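Local coordinates for protein Cys-Gly metallodipeptidase DUG1 (Saccharomyces cerevisiae, PDB 4G1P) that hydrolyses the dipeptide Cys-Gly with a two-metal centre and serves as the catalytic component of the glutathione-degrading complex in yeast, at residues A[279-284]-A[393-398]; A[207-212]-A[404-409]. All coordinates share one frame; numbering follows the deposited sequence.

Contact 1 of 2, residues A[279-284]-A[393-398]; sequences KALYKD and DPFNAQ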
ATOM      1  N   LYS A 279     -28.257  22.633 -21.175  1.00 36.00           N
ATOM      2  CA  LYS A 279     -27.645  23.853 -20.658  1.00 40.73           C
ATOM      3  C   LYS A 279     -28.632  24.700 -19.854  1.00 42.95           C
ATOM      4  O   LYS A 279     -28.230  25.417 -18.935  1.00 45.04           O
ATOM      5  CB  LYS A 279     -27.054  24.682 -21.795  1.00 37.15           C
ATOM      6  CG  LYS A 279     -25.997  25.663 -21.362  1.00 37.32           C
ATOM      7  CD  LYS A 279     -25.361  26.328 -22.576  1.00 45.58           C
ATOM      8  CE  LYS A 279     -24.988  25.301 -23.646  1.00 44.83           C
ATOM      9  NZ  LYS A 279     -24.457  25.938 -24.897  1.00 44.70           N
ATOM     10  N   ALA A 280     -29.915  24.619 -20.202  1.00 38.35           N
ATOM     11  CA  ALA A 280     -30.946  25.352 -19.472  1.00 39.59           C
ATOM     12  C   ALA A 280     -30.944  24.975 -18.001  1.00 43.49           C
ATOM     13  O   ALA A 280     -30.865  25.837 -17.125  1.00 46.29           O
ATOM     14  CB  ALA A 280     -32.316  25.086 -20.069  1.00 41.47           C
ATOM     15  N   LEU A 281     -31.017  23.673 -17.741  1.00 45.26           N
ATOM     16  CA  LEU A 281     -31.056  23.153 -16.378  1.00 38.64           C
ATOM     17  C   LEU A 281     -29.844  23.527 -15.521  1.00 36.65           C
ATOM     18  O   LEU A 281     -29.935  23.499 -14.293  1.00 37.60           O
ATOM     19  CB  LEU A 281     -31.230  21.638 -16.397  1.00 30.17           C
ATOM     20  CG  LEU A 281     -32.480  21.147 -17.120  1.00 33.24           C
ATOM     21  CD1 LEU A 281     -32.252  19.760 -17.670  1.00 35.76           C
ATOM     22  CD2 LEU A 281     -33.668  21.147 -16.181  1.00 31.97           C
ATOM     23  N   TYR A 282     -28.748  23.853 -16.164  1.00 34.31           N
ATOM     24  CA  TYR A 282     -27.524  24.056 -15.458  1.00 39.54           C
ATOM     25  C   TYR A 282     -27.469  25.430 -14.907  1.00 44.94           C
ATOM     26  O   TYR A 282     -26.619  25.755 -14.127  1.00 48.53           O
ATOM     27  CB  TYR A 282     -26.304  23.788 -16.323  1.00 32.18           C
ATOM     28  CG  TYR A 282     -26.111  22.361 -16.697  1.00 34.20           C
ATOM     29  CD1 TYR A 282     -26.694  21.356 -15.985  1.00 31.91           C
ATOM     30  CD2 TYR A 282     -25.373  22.028 -17.773  1.00 30.61           C
ATOM     31  CE1 TYR A 282     -26.532  20.064 -16.337  1.00 28.41           C
ATOM     32  CE2 TYR A 282     -25.194  20.733 -18.105  1.00 31.78           C
ATOM     33  CZ  TYR A 282     -25.781  19.770 -17.389  1.00 28.12           C
ATOM     34  OH  TYR A 282     -25.590  18.511 -17.770  1.00 27.41           O
ATOM     35  N   LYS A 283     -28.391  26.257 -15.292  1.00 44.43           N
ATOM     36  CA  LYS A 283     -28.274  27.599 -14.847  1.00 50.83           C
ATOM     37  C   LYS A 283     -29.307  27.726 -13.786  1.00 50.44           C
ATOM     38  O   LYS A 283     -30.275  27.017 -13.767  1.00 49.74           O
ATOM     39  CB  LYS A 283     -28.237  28.557 -16.012  1.00 57.78           C
ATOM     40  CG  LYS A 283     -27.464  29.788 -15.652  1.00 68.68           C
ATOM     41  CD  LYS A 283     -27.069  29.744 -14.186  1.00 62.10           C
ATOM     42  CE  LYS A 283     -26.830  31.153 -13.642  1.00 67.30           C
ATOM     43  NZ  LYS A 283     -27.232  32.240 -14.590  1.00 64.14           N
ATOM     44  N   ASP A 284     -29.052  28.637 -12.885  1.00 49.49           N
ATOM     45  CA  ASP A 284     -29.865  28.795 -11.729  1.00 49.22           C
ATOM     46  C   ASP A 284     -29.506  27.872 -10.642  1.00 45.29           C
ATOM     47  O   ASP A 284     -30.203  27.767  -9.678  1.00 47.51           O
ATOM     48  CB  ASP A 284     -31.262  28.354 -12.076  1.00 47.29           C
ATOM     49  CG  ASP A 284     -32.107  29.483 -12.470  1.00 60.95           C
ATOM     50  OD1 ASP A 284     -31.859  30.574 -11.971  1.00 64.68           O
ATOM     51  OD2 ASP A 284     -32.984  29.320 -13.317  1.00 67.50           O
ATOM     52  N   ASP A 393     -35.143  12.718 -17.313  1.00 37.40           N
ATOM     53  CA  ASP A 393     -35.815  14.003 -17.358  1.00 34.68           C
ATOM     54  C   ASP A 393     -36.491  14.210 -16.024  1.00 34.68           C
ATOM     55  O   ASP A 393     -37.332  13.408 -15.625  1.00 38.32           O
ATOM     56  CB  ASP A 393     -36.847  14.027 -18.491  1.00 41.14           C
ATOM     57  CG  ASP A 393     -37.978  15.028 -18.243  1.00 48.56           C
ATOM     58  OD1 ASP A 393     -38.950  14.660 -17.536  1.00 48.27           O
ATOM     59  OD2 ASP A 393     -37.900  16.172 -18.758  1.00 44.22           O
ATOM     60  N   PRO A 394     -36.129  15.294 -15.333  1.00 30.66           N
ATOM     61  CA  PRO A 394     -36.600  15.647 -13.989  1.00 28.73           C
ATOM     62  C   PRO A 394     -37.992  16.280 -13.944  1.00 31.69           C
ATOM     63  O   PRO A 394     -38.242  17.147 -13.099  1.00 29.37           O
ATOM     64  CB  PRO A 394     -35.581  16.688 -13.545  1.00 26.29           C
ATOM     65  CG  PRO A 394     -35.177  17.356 -14.814  1.00 29.02           C
ATOM     66  CD  PRO A 394     -35.161  16.273 -15.854  1.00 28.82           C
ATOM     67  N   PHE A 395     -38.902  15.873 -14.815  1.00 32.41           N
ATOM     68  CA  PHE A 395     -40.215  16.504 -14.761  1.00 32.71           C
ATOM     69  C   PHE A 395     -41.368  15.577 -14.428  1.00 32.58           C
ATOM     70  O   PHE A 395     -42.427  16.052 -14.024  1.00 40.06           O
ATOM     71  CB  PHE A 395     -40.476  17.364 -15.999  1.00 32.05           C
ATOM     72  CG  PHE A 395     -39.653  18.609 -16.016  1.00 32.86           C
ATOM     73  CD1 PHE A 395     -39.969  19.662 -15.183  1.00 27.23           C
ATOM     74  CD2 PHE A 395     -38.529  18.705 -16.813  1.00 34.79           C
ATOM     75  CE1 PHE A 395     -39.204  20.788 -15.163  1.00 27.96           C
ATOM     76  CE2 PHE A 395     -37.754  19.839 -16.793  1.00 30.12           C
ATOM     77  CZ  PHE A 395     -38.089  20.879 -15.967  1.00 29.65           C
ATOM     78  N   ASN A 396     -41.149  14.271 -14.560  1.00 26.50           N
ATOM     79  CA  ASN A 396     -42.140  13.253 -14.197  1.00 23.91           C
ATOM     80  C   ASN A 396     -42.667  13.206 -12.759  1.00 22.15           C
ATOM     81  O   ASN A 396     -42.051  13.720 -11.817  1.00 22.21           O
ATOM     82  CB  ASN A 396     -41.493  11.864 -14.213  1.00 28.59           C
ATOM     83  CG  ASN A 396     -40.277  11.786 -13.308  1.00 27.36           C
ATOM     84  OD1 ASN A 396     -40.379  11.912 -12.084  1.00 23.06           O
ATOM     85  ND2 ASN A 396     -39.116  11.601 -13.910  1.00 30.51           N
ATOM     86  N   ALA A 397     -43.810  12.546 -12.613  1.00 21.92           N
ATOM     87  CA  ALA A 397     -44.606  12.547 -11.392  1.00 22.14           C
ATOM     88  C   ALA A 397     -43.735  12.550 -10.134  1.00 22.55           C
ATOM     89  O   ALA A 397     -43.976  13.324  -9.210  1.00 18.94           O
ATOM     90  CB  ALA A 397     -45.559  11.348 -11.386  1.00 19.24           C
ATOM     91  N   GLN A 398     -42.712  11.695 -10.119  1.00 24.02           N
ATOM     92  CA  GLN A 398     -41.881  11.510  -8.924  1.00 22.57           C
ATOM     93  C   GLN A 398     -41.140  12.765  -8.501  1.00 21.26           C
ATOM     94  O   GLN A 398     -41.171  13.133  -7.330  1.00 22.53           O
ATOM     95  CB  GLN A 398     -40.897  10.351  -9.097  1.00 21.90           C
ATOM     96  CG  GLN A 398     -41.513   8.976  -8.870  1.00 21.55           C
ATOM     97  CD  GLN A 398     -40.482   7.962  -8.420  1.00 24.15           C
ATOM     98  OE1 GLN A 398     -40.071   7.956  -7.260  1.00 22.09           O
ATOM     99  NE2 GLN A 398     -40.044   7.114  -9.338  1.00 22.97           N
TER
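L281 reaches from helix 276-281 to the turn carrying P394 and F395. Its CB is directed at that turn but is still 6.0 Å from P394 CG, so the branched end does the touching. A chi1 of -58° sets L281 CG anti to the carbonyl carbon and beside the backbone N, 5.2 Å from P394 CG, and the two methyl groups part from it. CD2 sits 4.3 Å from P394 CG and 4.3 Å from F395 CE2, bridging the proline ring and the phenyl, which it approaches obliquely. L281 CD1 stays 4.7 Å from P394 CG, so CD2 carries the contact. Leucine suits the place because one methyl can serve two apolar neighbours, and proline adds a compact apolar surface.

The receiving turn has its own polar framework. D393 OD1 accepts from F395 N at 3.0 Å, forming an Asx turn, with the N-H coming from above the carboxylate plane. N396 then N-caps the next helix through OD1 to F399 N. This is modest apolar packing, away from the metal centre, between helix 276-281 and the loop joining strand 378-391 to helix 397-410; Y213 of strand 210-226 touches both L281 and P394.

Contact 2 of 2, residues A[207-212]-A[404-409]; sequences KKPVLT and KATKLV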
ATOM      1  N   LYS A 207     -25.949  23.898   1.726  1.00 26.39           N
ATOM      2  CA  LYS A 207     -26.951  24.882   2.145  1.00 25.17           C
ATOM      3  C   LYS A 207     -28.334  24.672   1.534  1.00 26.69           C
ATOM      4  O   LYS A 207     -29.324  25.127   2.084  1.00 32.51           O
ATOM      5  CB  LYS A 207     -26.481  26.287   1.786  1.00 28.76           C
ATOM      6  CG  LYS A 207     -24.984  26.523   1.976  1.00 37.37           C
ATOM      7  CD  LYS A 207     -24.441  27.462   0.898  1.00 39.24           C
ATOM      8  CE  LYS A 207     -23.005  27.850   1.187  1.00 45.40           C
ATOM      9  NZ  LYS A 207     -22.873  28.365   2.579  1.00 49.72           N
ATOM     10  N   LYS A 208     -28.397  23.990   0.396  1.00 26.28           N
ATOM     11  CA  LYS A 208     -29.631  23.903  -0.359  1.00 24.47           C
ATOM     12  C   LYS A 208     -29.889  22.492  -0.885  1.00 24.79           C
ATOM     13  O   LYS A 208     -29.051  21.924  -1.580  1.00 22.06           O
ATOM     14  CB  LYS A 208     -29.580  24.882  -1.527  1.00 26.87           C
ATOM     15  CG  LYS A 208     -30.920  25.087  -2.217  1.00 35.55           C
ATOM     16  CD  LYS A 208     -30.771  25.963  -3.449  1.00 39.06           C
ATOM     17  CE  LYS A 208     -32.117  26.231  -4.116  1.00 34.14           C
ATOM     18  NZ  LYS A 208     -31.935  27.136  -5.288  1.00 36.07           N
ATOM     19  N   PRO A 209     -31.067  21.933  -0.562  1.00 21.85           N
ATOM     20  CA  PRO A 209     -31.459  20.589  -0.996  1.00 20.05           C
ATOM     21  C   PRO A 209     -31.553  20.485  -2.507  1.00 21.90           C
ATOM     22  O   PRO A 209     -31.728  21.493  -3.186  1.00 23.57           O
ATOM     23  CB  PRO A 209     -32.840  20.397  -0.358  1.00 19.63           C
ATOM     24  CG  PRO A 209     -33.320  21.773  -0.055  1.00 19.40           C
ATOM     25  CD  PRO A 209     -32.106  22.581   0.251  1.00 18.95           C
ATOM     26  N   VAL A 210     -31.416  19.273  -3.027  1.00 19.25           N
ATOM     27  CA  VAL A 210     -31.433  19.050  -4.467  1.00 22.38           C
ATOM     28  C   VAL A 210     -32.248  17.809  -4.786  1.00 21.06           C
ATOM     29  O   VAL A 210     -32.507  16.977  -3.922  1.00 21.36           O
ATOM     30  CB  VAL A 210     -29.990  18.860  -5.073  1.00 19.21           C
ATOM     31  CG1 VAL A 210     -29.045  19.933  -4.588  1.00 18.66           C
ATOM     32  CG2 VAL A 210     -29.433  17.503  -4.727  1.00 18.01           C
ATOM     33  N   LEU A 211     -32.662  17.690  -6.033  1.00 20.13           N
ATOM     34  CA  LEU A 211     -33.149  16.414  -6.516  1.00 20.13           C
ATOM     35  C   LEU A 211     -32.257  16.033  -7.693  1.00 22.78           C
ATOM     36  O   LEU A 211     -31.834  16.890  -8.486  1.00 20.76           O
ATOM     37  CB  LEU A 211     -34.626  16.488  -6.902  1.00 22.57           C
ATOM     38  CG  LEU A 211     -35.554  16.862  -5.741  1.00 20.99           C
ATOM     39  CD1 LEU A 211     -36.972  16.949  -6.223  1.00 22.19           C
ATOM     40  CD2 LEU A 211     -35.445  15.855  -4.603  1.00 20.10           C
ATOM     41  N   THR A 212     -31.936  14.751  -7.780  1.00 18.22           N
ATOM     42  CA  THR A 212     -30.898  14.334  -8.681  1.00 17.63           C
ATOM     43  C   THR A 212     -31.472  13.555  -9.832  1.00 20.33           C
ATOM     44  O   THR A 212     -32.180  12.576  -9.633  1.00 23.25           O
ATOM     45  CB  THR A 212     -29.815  13.551  -7.935  1.00 19.92           C
ATOM     46  OG1 THR A 212     -29.179  14.435  -7.004  1.00 20.30           O
ATOM     47  CG2 THR A 212     -28.764  13.011  -8.903  1.00 21.43           C
ATOM     48  N   LYS A 404     -42.315  19.139  -4.324  1.00 21.53           N
ATOM     49  CA  LYS A 404     -43.252  19.712  -3.349  1.00 24.34           C
ATOM     50  C   LYS A 404     -42.898  19.276  -1.925  1.00 23.52           C
ATOM     51  O   LYS A 404     -42.965  20.069  -0.983  1.00 23.81           O
ATOM     52  CB  LYS A 404     -44.706  19.345  -3.669  1.00 23.37           C
ATOM     53  CG  LYS A 404     -45.142  19.699  -5.084  1.00 32.16           C
ATOM     54  CD  LYS A 404     -46.616  19.353  -5.330  1.00 40.63           C
ATOM     55  CE  LYS A 404     -46.984  19.509  -6.813  1.00 45.66           C
ATOM     56  NZ  LYS A 404     -48.438  19.277  -7.082  1.00 43.83           N
ATOM     57  N   ALA A 405     -42.512  18.016  -1.774  1.00 21.56           N
ATOM     58  CA  ALA A 405     -42.044  17.518  -0.485  1.00 20.54           C
ATOM     59  C   ALA A 405     -40.851  18.330   0.032  1.00 18.25           C
ATOM     60  O   ALA A 405     -40.860  18.800   1.157  1.00 18.77           O
ATOM     61  CB  ALA A 405     -41.703  16.057  -0.590  1.00 20.60           C
ATOM     62  N   THR A 406     -39.842  18.526  -0.804  1.00 19.92           N
ATOM     63  CA  THR A 406     -38.676  19.306  -0.392  1.00 23.59           C
ATOM     64  C   THR A 406     -39.069  20.720  -0.009  1.00 24.32           C
ATOM     65  O   THR A 406     -38.638  21.250   1.020  1.00 21.74           O
ATOM     66  CB  THR A 406     -37.637  19.388  -1.511  1.00 20.33           C
ATOM     67  OG1 THR A 406     -37.247  18.066  -1.885  1.00 19.52           O
ATOM     68  CG2 THR A 406     -36.431  20.159  -1.045  1.00 18.34           C
ATOM     69  N   LYS A 407     -39.896  21.326  -0.857  1.00 27.59           N
ATOM     70  CA  LYS A 407     -40.347  22.692  -0.643  1.00 29.07           C
ATOM     71  C   LYS A 407     -41.037  22.790   0.706  1.00 25.56           C
ATOM     72  O   LYS A 407     -40.793  23.712   1.478  1.00 30.42           O
ATOM     73  CB  LYS A 407     -41.279  23.131  -1.776  1.00 28.73           C
ATOM     74  CG  LYS A 407     -41.976  24.465  -1.540  1.00 27.88           C
ATOM     75  CD  LYS A 407     -40.992  25.610  -1.385  1.00 32.83           C
ATOM     76  CE  LYS A 407     -41.699  26.966  -1.520  1.00 37.01           C
ATOM     77  NZ  LYS A 407     -42.387  27.137  -2.849  1.00 38.38           N
ATOM     78  N   LEU A 408     -41.872  21.805   0.994  1.00 20.17           N
ATOM     79  CA  LEU A 408     -42.604  21.767   2.244  1.00 20.62           C
ATOM     80  C   LEU A 408     -41.694  21.756   3.458  1.00 26.69           C
ATOM     81  O   LEU A 408     -41.948  22.472   4.417  1.00 34.19           O
ATOM     82  CB  LEU A 408     -43.491  20.530   2.280  1.00 23.21           C
ATOM     83  CG  LEU A 408     -44.261  20.320   3.572  1.00 22.65           C
ATOM     84  CD1 LEU A 408     -45.198  21.502   3.784  1.00 23.34           C
ATOM     85  CD2 LEU A 408     -45.030  19.010   3.495  1.00 19.23           C
ATOM     86  N   VAL A 409     -40.636  20.947   3.415  1.00 24.11           N
ATOM     87  CA  VAL A 409     -39.773  20.744   4.572  1.00 20.36           C
ATOM     88  C   VAL A 409     -38.699  21.816   4.682  1.00 23.42           C
ATOM     89  O   VAL A 409     -38.480  22.378   5.752  1.00 27.15           O
ATOM     90  CB  VAL A 409     -39.084  19.355   4.533  1.00 22.23           C
ATOM     91  CG1 VAL A 409     -38.121  19.191   5.698  1.00 20.21           C
ATOM     92  CG2 VAL A 409     -40.115  18.236   4.523  1.00 21.33           C
TER
HETATM   93  O   HOH W   1     -34.324  17.161  -1.477  1.00 21.89           O
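T406 faces P209 and L211 across a buried junction, with its two branches doing different work. The methyl lies against the proline: T406 CG2 comes within 3.6 Å of P209 CG and 3.7 Å of P209 CB, meeting the CB-CG edge of the ring, the two side chains crossing at an angle. This follows from chi1 of -58°, which puts CG2 anti to the backbone N and beside the carbonyl carbon. The other branch borders the leucine, whose CD2 is 3.9 Å from T406 OG1, a van der Waals contact in which the two side chains run past one another in opposite directions. L211 also touches F399 and A402 on earlier turns of the same helix, so its branched end spreads along the helix surface.

Both P209 and L211 form backbone bonds with D415 of strand 415-419. Helix 397-410 covers the beginning of strand 210-226, and the chain leaving the helix returns as strand 415-419 to pair with that strand in parallel, within the alpha/beta scaffold of this M20 peptidase.

The polar contacts centre on T406 OG1. It bonds to the carbonyl oxygen of A402 one helical turn earlier, which satisfies the hydroxyl within the helix. A water then donates to T406 OG1 at 3.1 Å and to V210 O, also at 3.1 Å, linking helix and strand where no direct polar bond joins the two segments. Threonine fits here because it offers a methyl to the proline while its hydroxyl bonds to A402 O and accepts from the water. Among the charges nearby, K208 NZ forms salt bridges with D415, the first residue of strand 415-419, and with E286.

Along the chain, segment 207-212 comes first and leads into strand 210-226; 279-284 follows, on helix 276-281; then 393-398 enters helix 397-410, and 404-409 lies further along it. Contact 2 closes the outer loop, spanning 191 residues, and contact 1 closes an inner one of 108, so the two nest without crossing. Contact 1 ties helix 276-281 to the turn before helix 397-410, whereas contact 2 ties the start of strand 210-226 to the later turns of that helix. The two centres are 14 Å apart and the nearest atoms about 5 Å, so the contacts remain separate although they share a helix.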